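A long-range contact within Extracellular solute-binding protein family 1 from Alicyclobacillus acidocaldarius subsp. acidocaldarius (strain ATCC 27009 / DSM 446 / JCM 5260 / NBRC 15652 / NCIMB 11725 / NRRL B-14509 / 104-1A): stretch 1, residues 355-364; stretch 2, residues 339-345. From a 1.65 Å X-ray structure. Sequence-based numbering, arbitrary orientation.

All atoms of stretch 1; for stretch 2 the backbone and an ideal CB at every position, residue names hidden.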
ATOM      1  N   GLU A 355       6.703 -10.622   6.726  1.00 11.82           N
ATOM      2  CA  GLU A 355       6.068  -9.376   6.296  1.00 13.77           C
ATOM      3  C   GLU A 355       6.217  -8.306   7.353  1.00 11.82           C
ATOM      4  O   GLU A 355       6.515  -7.168   7.041  1.00 11.48           O
ATOM      5  CB  GLU A 355       4.564  -9.540   6.149  1.00 19.23           C
ATOM      6  CG  GLU A 355       4.031 -10.019   4.841  1.00 24.78           C
ATOM      7  CD  GLU A 355       2.530  -9.810   4.786  1.00 26.65           C
ATOM      8  OE1 GLU A 355       2.085  -8.739   4.321  1.00 28.77           O
ATOM      9  OE2 GLU A 355       1.803 -10.680   5.272  1.00 32.81           O
ATOM     10  N   PHE A 356       5.938  -8.666   8.609  1.00 11.73           N
ATOM     11  CA  PHE A 356       6.012  -7.692   9.704  1.00 12.39           C
ATOM     12  C   PHE A 356       7.439  -7.171   9.849  1.00 11.62           C
ATOM     13  O   PHE A 356       7.655  -5.973  10.044  1.00 13.96           O
ATOM     14  CB  PHE A 356       5.562  -8.301  11.037  1.00 12.30           C
ATOM     15  CG  PHE A 356       4.077  -8.484  11.177  1.00 12.89           C
ATOM     16  CD1 PHE A 356       3.233  -8.538  10.079  1.00 14.63           C
ATOM     17  CD2 PHE A 356       3.517  -8.641  12.443  1.00 16.08           C
ATOM     18  CE1 PHE A 356       1.876  -8.735  10.242  1.00 16.83           C
ATOM     19  CE2 PHE A 356       2.158  -8.841  12.597  1.00 15.86           C
ATOM     20  CZ  PHE A 356       1.341  -8.877  11.501  1.00 16.92           C
ATOM     21  N   GLN A 357       8.416  -8.067   9.753  1.00 12.45           N
ATOM     22  CA  GLN A 357       9.816  -7.660   9.858  1.00 13.16           C
ATOM     23  C   GLN A 357      10.204  -6.721   8.724  1.00 10.91           C
ATOM     24  O   GLN A 357      10.916  -5.750   8.926  1.00 12.81           O
ATOM     25  CB  GLN A 357      10.737  -8.872   9.850  1.00 16.23           C
ATOM     26  CG  GLN A 357      10.671  -9.686  11.131  1.00 21.62           C
ATOM     27  CD  GLN A 357      11.419 -11.005  11.037  1.00 28.28           C
ATOM     28  OE1 GLN A 357      11.677 -11.518   9.944  1.00 29.55           O
ATOM     29  NE2 GLN A 357      11.762 -11.567  12.189  1.00 35.61           N
ATOM     30  N   LEU A 358       9.745  -7.027   7.518  1.00 10.38           N
ATOM     31  CA  LEU A 358      10.045  -6.173   6.371  1.00  9.88           C
ATOM     32  C   LEU A 358       9.415  -4.790   6.577  1.00 10.06           C
ATOM     33  O   LEU A 358      10.067  -3.766   6.350  1.00  9.80           O
ATOM     34  CB  LEU A 358       9.522  -6.823   5.087  1.00 10.63           C
ATOM     35  CG  LEU A 358       9.833  -6.211   3.714  1.00 11.68           C
ATOM     36  CD1 LEU A 358       8.997  -4.986   3.411  1.00 13.09           C
ATOM     37  CD2 LEU A 358      11.318  -5.918   3.561  1.00 13.31           C
ATOM     38  N   VAL A 359       8.163  -4.756   7.028  1.00  9.55           N
ATOM     39  CA  VAL A 359       7.494  -3.466   7.229  1.00  9.51           C
ATOM     40  C   VAL A 359       8.249  -2.653   8.289  1.00  9.44           C
ATOM     41  O   VAL A 359       8.437  -1.460   8.128  1.00  9.09           O
ATOM     42  CB  VAL A 359       5.996  -3.623   7.541  1.00 11.55           C
ATOM     43  CG1 VAL A 359       5.353  -2.293   7.904  1.00 12.14           C
ATOM     44  CG2 VAL A 359       5.256  -4.175   6.327  1.00 14.09           C
ATOM     45  N   ASN A 360       8.741  -3.293   9.344  1.00  9.59           N
ATOM     46  CA  ASN A 360       9.537  -2.561  10.319  1.00 11.11           C
ATOM     47  C   ASN A 360      10.776  -1.900   9.700  1.00 10.56           C
ATOM     48  O   ASN A 360      11.108  -0.780  10.040  1.00 12.09           O
ATOM     49  CB  ASN A 360       9.918  -3.459  11.495  1.00 13.07           C
ATOM     50  CG  ASN A 360       8.725  -3.804  12.380  1.00 15.30           C
ATOM     51  OD1 ASN A 360       7.665  -3.168  12.316  1.00 16.98           O
ATOM     52  ND2 ASN A 360       8.896  -4.809  13.229  1.00 20.64           N
ATOM     53  N   GLU A 361      11.439  -2.579   8.771  1.00 10.01           N
ATOM     54  CA  GLU A 361      12.544  -1.968   8.039  1.00 10.65           C
ATOM     55  C   GLU A 361      12.084  -0.881   7.067  1.00  9.18           C
ATOM     56  O   GLU A 361      12.744   0.149   6.945  1.00  9.23           O
ATOM     57  CB  GLU A 361      13.380  -3.026   7.338  1.00 13.81           C
ATOM     58  CG  GLU A 361      14.074  -3.931   8.331  1.00 17.20           C
ATOM     59  CD  GLU A 361      14.939  -3.149   9.311  1.00 23.38           C
ATOM     60  OE1 GLU A 361      15.757  -2.308   8.860  1.00 29.51           O
ATOM     61  OE2 GLU A 361      14.781  -3.351  10.537  1.00 36.14           O
ATOM     62  N   ALA A 362      10.942  -1.098   6.414  1.00  7.72           N
ATOM     63  CA  ALA A 362      10.385  -0.098   5.509  1.00  8.16           C
ATOM     64  C   ALA A 362      10.074   1.194   6.227  1.00  7.78           C
ATOM     65  O   ALA A 362      10.279   2.277   5.688  1.00  8.68           O
ATOM     66  CB  ALA A 362       9.124  -0.626   4.850  1.00  8.48           C
ATOM     67  N   LEU A 363       9.552   1.081   7.443  1.00  8.46           N
ATOM     68  CA  LEU A 363       9.161   2.274   8.197  1.00  8.60           C
ATOM     69  C   LEU A 363      10.350   3.160   8.568  1.00  8.61           C
ATOM     70  O   LEU A 363      10.187   4.375   8.776  1.00  9.54           O
ATOM     71  CB  LEU A 363       8.394   1.878   9.448  1.00  9.18           C
ATOM     72  CG  LEU A 363       7.018   1.283   9.176  1.00  9.87           C
ATOM     73  CD1 LEU A 363       6.482   0.636  10.438  1.00 10.98           C
ATOM     74  CD2 LEU A 363       6.071   2.348   8.661  1.00 11.13           C
ATOM     75  N   LYS A 364      11.542   2.569   8.642  1.00  8.54           N
ATOM     76  CA  LYS A 364      12.743   3.357   8.913  1.00  9.29           C
ATOM     77  C   LYS A 364      13.110   4.313   7.776  1.00  9.68           C
ATOM     78  O   LYS A 364      13.668   5.374   8.026  1.00 11.60           O
ATOM     79  CB  LYS A 364      13.923   2.449   9.235  1.00 10.22           C
ATOM     80  CG  LYS A 364      13.744   1.675  10.522  1.00 12.16           C
ATOM     81  CD  LYS A 364      14.901   0.705  10.713  1.00 15.41           C
ATOM     82  CE  LYS A 364      14.785  -0.039  12.031  1.00 19.23           C
ATOM     83  NZ  LYS A 364      15.815  -1.116  12.074  1.00 23.70           N
ATOM     84  N   UNK A 339       1.264  -3.774  18.299  1.00 12.58           N
ATOM     85  CA  UNK A 339       0.423  -4.868  17.816  1.00 12.19           C
ATOM     86  C   UNK A 339       1.263  -5.818  16.973  1.00 12.26           C
ATOM     87  O   UNK A 339       1.186  -7.031  17.139  1.00 14.48           O
ATOM     88  CB  UNK A 339      -0.762  -4.334  17.008  1.00 12.19           C
ATOM     89  N   UNK A 340       2.083  -5.276  16.079  1.00 11.44           N
ATOM     90  CA  UNK A 340       2.965  -6.132  15.277  1.00 13.48           C
ATOM     91  C   UNK A 340       3.868  -6.984  16.170  1.00 15.30           C
ATOM     92  O   UNK A 340       4.010  -8.196  15.943  1.00 15.28           O
ATOM     93  CB  UNK A 340       3.816  -5.282  14.332  1.00 13.48           C
ATOM     94  N   UNK A 341       4.457  -6.359  17.191  1.00 14.93           N
ATOM     95  CA  UNK A 341       5.355  -7.082  18.117  1.00 18.03           C
ATOM     96  C   UNK A 341       4.629  -8.239  18.805  1.00 18.14           C
ATOM     97  O   UNK A 341       5.138  -9.372  18.862  1.00 22.63           O
ATOM     98  CB  UNK A 341       5.917  -6.126  19.171  1.00 18.03           C
ATOM     99  N   UNK A 342       3.435  -7.961  19.309  1.00 17.70           N
ATOM    100  CA  UNK A 342       2.665  -8.965  20.030  1.00 22.99           C
ATOM    101  C   UNK A 342       2.136 -10.069  19.107  1.00 22.76           C
ATOM    102  O   UNK A 342       2.079 -11.236  19.500  1.00 26.00           O
ATOM    103  CB  UNK A 342       1.499  -8.296  20.760  1.00 22.99           C
ATOM    104  N   UNK A 343       1.777  -9.720  17.876  1.00 19.87           N
ATOM    105  CA  UNK A 343       1.311 -10.729  16.925  1.00 19.03           C
ATOM    106  C   UNK A 343       2.477 -11.578  16.376  1.00 22.29           C
ATOM    107  O   UNK A 343       2.286 -12.768  16.048  1.00 25.29           O
ATOM    108  CB  UNK A 343       0.568 -10.052  15.772  1.00 19.03           C
ATOM    109  N   UNK A 344       3.669 -10.981  16.288  1.00 19.69           N
ATOM    110  CA  UNK A 344       4.893 -11.732  15.911  1.00 24.27           C
ATOM    111  C   UNK A 344       5.215 -12.784  16.936  1.00 29.14           C
ATOM    112  O   UNK A 344       5.652 -13.895  16.581  1.00 31.16           O
ATOM    113  CB  UNK A 344       6.089 -10.791  15.753  1.00 24.27           C
ATOM    114  N   UNK A 345       5.020 -12.450  18.210  1.00 32.45           N
ATOM    115  CA  UNK A 345       5.266 -13.386  19.313  1.00 37.25           C
ATOM    116  C   UNK A 345       4.290 -14.555  19.271  1.00 40.36           C
ATOM    117  O   UNK A 345       4.662 -15.691  19.574  1.00 42.69           O
ATOM    118  CB  UNK A 345       5.159 -12.666  20.659  1.00 37.25           C
TER

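Both stretches are helical and run nearly antiparallel, at 154° between their N-to-C directions, with axes 10.6 Å apart at closest approach. That spacing leaves room for side chains to fill, and F356, pointing toward the second helix, is the main feature they meet.

At position 339 the CA-to-CB bond points sideways, and nothing of stretch 1 lies within 5.5 Å of the ideal CB. The contact therefore sets little constraint, and many helix-compatible residues would do. The residue is V339, whose side chain makes no contact with stretch 1.

Position 340 is the most informative. Its CB points toward stretch 1, 3.9 Å from F356 CD2 as an ideal atom, and 4.8 Å from N360 OD1. A leucine or methionine could cover the ring, but the side-chain oxygen OD1 of N360, off to another side of the CB, invites a donor; glutamine, lysine or arginine could each be considered, the longer ones offering an aliphatic stem for the phenylalanine and a polar end for the asparagine. The residue is R340. Its CG lies over one face of the F356 ring, and its guanidinium turns an edge to N360: R340 NE donates to N360 OD1 at 2.8 Å and R340 NH2 donates to the same N360 OD1 at 3.0 Å, so one acceptor serves two donors. The end of the group also reaches L363, with R340 NH2 3.3 Å from L363 CD1.

Positions 341 and 342 point away from stretch 1, with no atom of it within 5.5 Å of either ideal CB. Polar or apolar residues compatible with a helix would do as far as this contact goes. They are T341 and Q342, neither making a contact across the interface.

At 343 the CB again points toward stretch 1, and the ideal atom is 3.8 Å from F356 CE2. An aliphatic residue such as leucine, isoleucine or valine would suit this carbon-rich neighbour. L343 is found here, its CB packing at the ring edge, 3.8 Å from F356 CE2.

Position 344 points sideways, its ideal CB 4.7 Å from F356 CD2. A short side chain would touch little, whereas a long, flexible apolar one could bend in along the first helix; glutamine might also reach N360. The residue is M344, present as selenomethionine. The end comes nearer than its CB direction suggests: M344 SE lies 3.6 Å from F356 CB and 4.1 Å from Q357 CG. A chi3 of -61° (m) then sets M344 CE, which is 3.7 Å from N360 ND2.

Position 345 is out of reach, so the contact leaves its choice open. A345, small and helix-favouring, fits without taking part.

Stretch 2 (339-345) VRTQLMA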
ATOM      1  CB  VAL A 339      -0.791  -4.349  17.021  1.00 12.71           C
ATOM      2  CG1 VAL A 339      -1.502  -5.476  16.299  1.00 14.30           C
ATOM      3  CG2 VAL A 339      -1.738  -3.619  17.951  1.00 14.13           C
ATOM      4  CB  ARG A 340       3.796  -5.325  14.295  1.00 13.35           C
ATOM      5  CG  ARG A 340       2.977  -4.735  13.147  1.00 12.44           C
ATOM      6  CD  ARG A 340       3.840  -4.267  11.987  1.00 12.84           C
ATOM      7  NE  ARG A 340       4.820  -3.280  12.397  1.00 11.32           N
ATOM      8  CZ  ARG A 340       4.574  -1.983  12.574  1.00 11.68           C
ATOM      9  NH1 ARG A 340       3.366  -1.464  12.349  1.00 12.58           N
ATOM     10  NH2 ARG A 340       5.541  -1.194  12.983  1.00 11.11           N
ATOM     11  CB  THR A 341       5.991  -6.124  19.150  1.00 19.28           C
ATOM     12  OG1 THR A 341       6.805  -5.163  18.467  1.00 20.43           O
ATOM     13  CG2 THR A 341       6.879  -6.883  20.147  1.00 21.17           C
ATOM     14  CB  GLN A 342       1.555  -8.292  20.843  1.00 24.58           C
ATOM     15  CG  GLN A 342       2.141  -7.393  21.927  1.00 30.44           C
ATOM     16  CD  GLN A 342       1.099  -6.666  22.755  1.00 38.61           C
ATOM     17  OE1 GLN A 342       0.974  -5.440  22.682  1.00 44.52           O
ATOM     18  NE2 GLN A 342       0.355  -7.415  23.560  1.00 45.94           N
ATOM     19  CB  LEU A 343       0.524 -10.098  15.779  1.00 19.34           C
ATOM     20  CG  LEU A 343      -0.878  -9.561  16.080  1.00 20.68           C
ATOM     21  CD1 LEU A 343      -1.411  -8.913  14.816  1.00 22.26           C
ATOM     22  CD2 LEU A 343      -1.857 -10.622  16.547  1.00 24.23           C
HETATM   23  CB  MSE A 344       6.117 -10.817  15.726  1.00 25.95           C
HETATM   24  CG  MSE A 344       6.185 -10.396  14.263  1.00 36.15           C
HETATM   25 SE   MSE A 344       7.658  -9.158  13.810  1.00 53.69          SE
HETATM   26  CE  MSE A 344       7.253  -7.599  14.943  1.00 35.26           C
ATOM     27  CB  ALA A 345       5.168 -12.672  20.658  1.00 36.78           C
TER
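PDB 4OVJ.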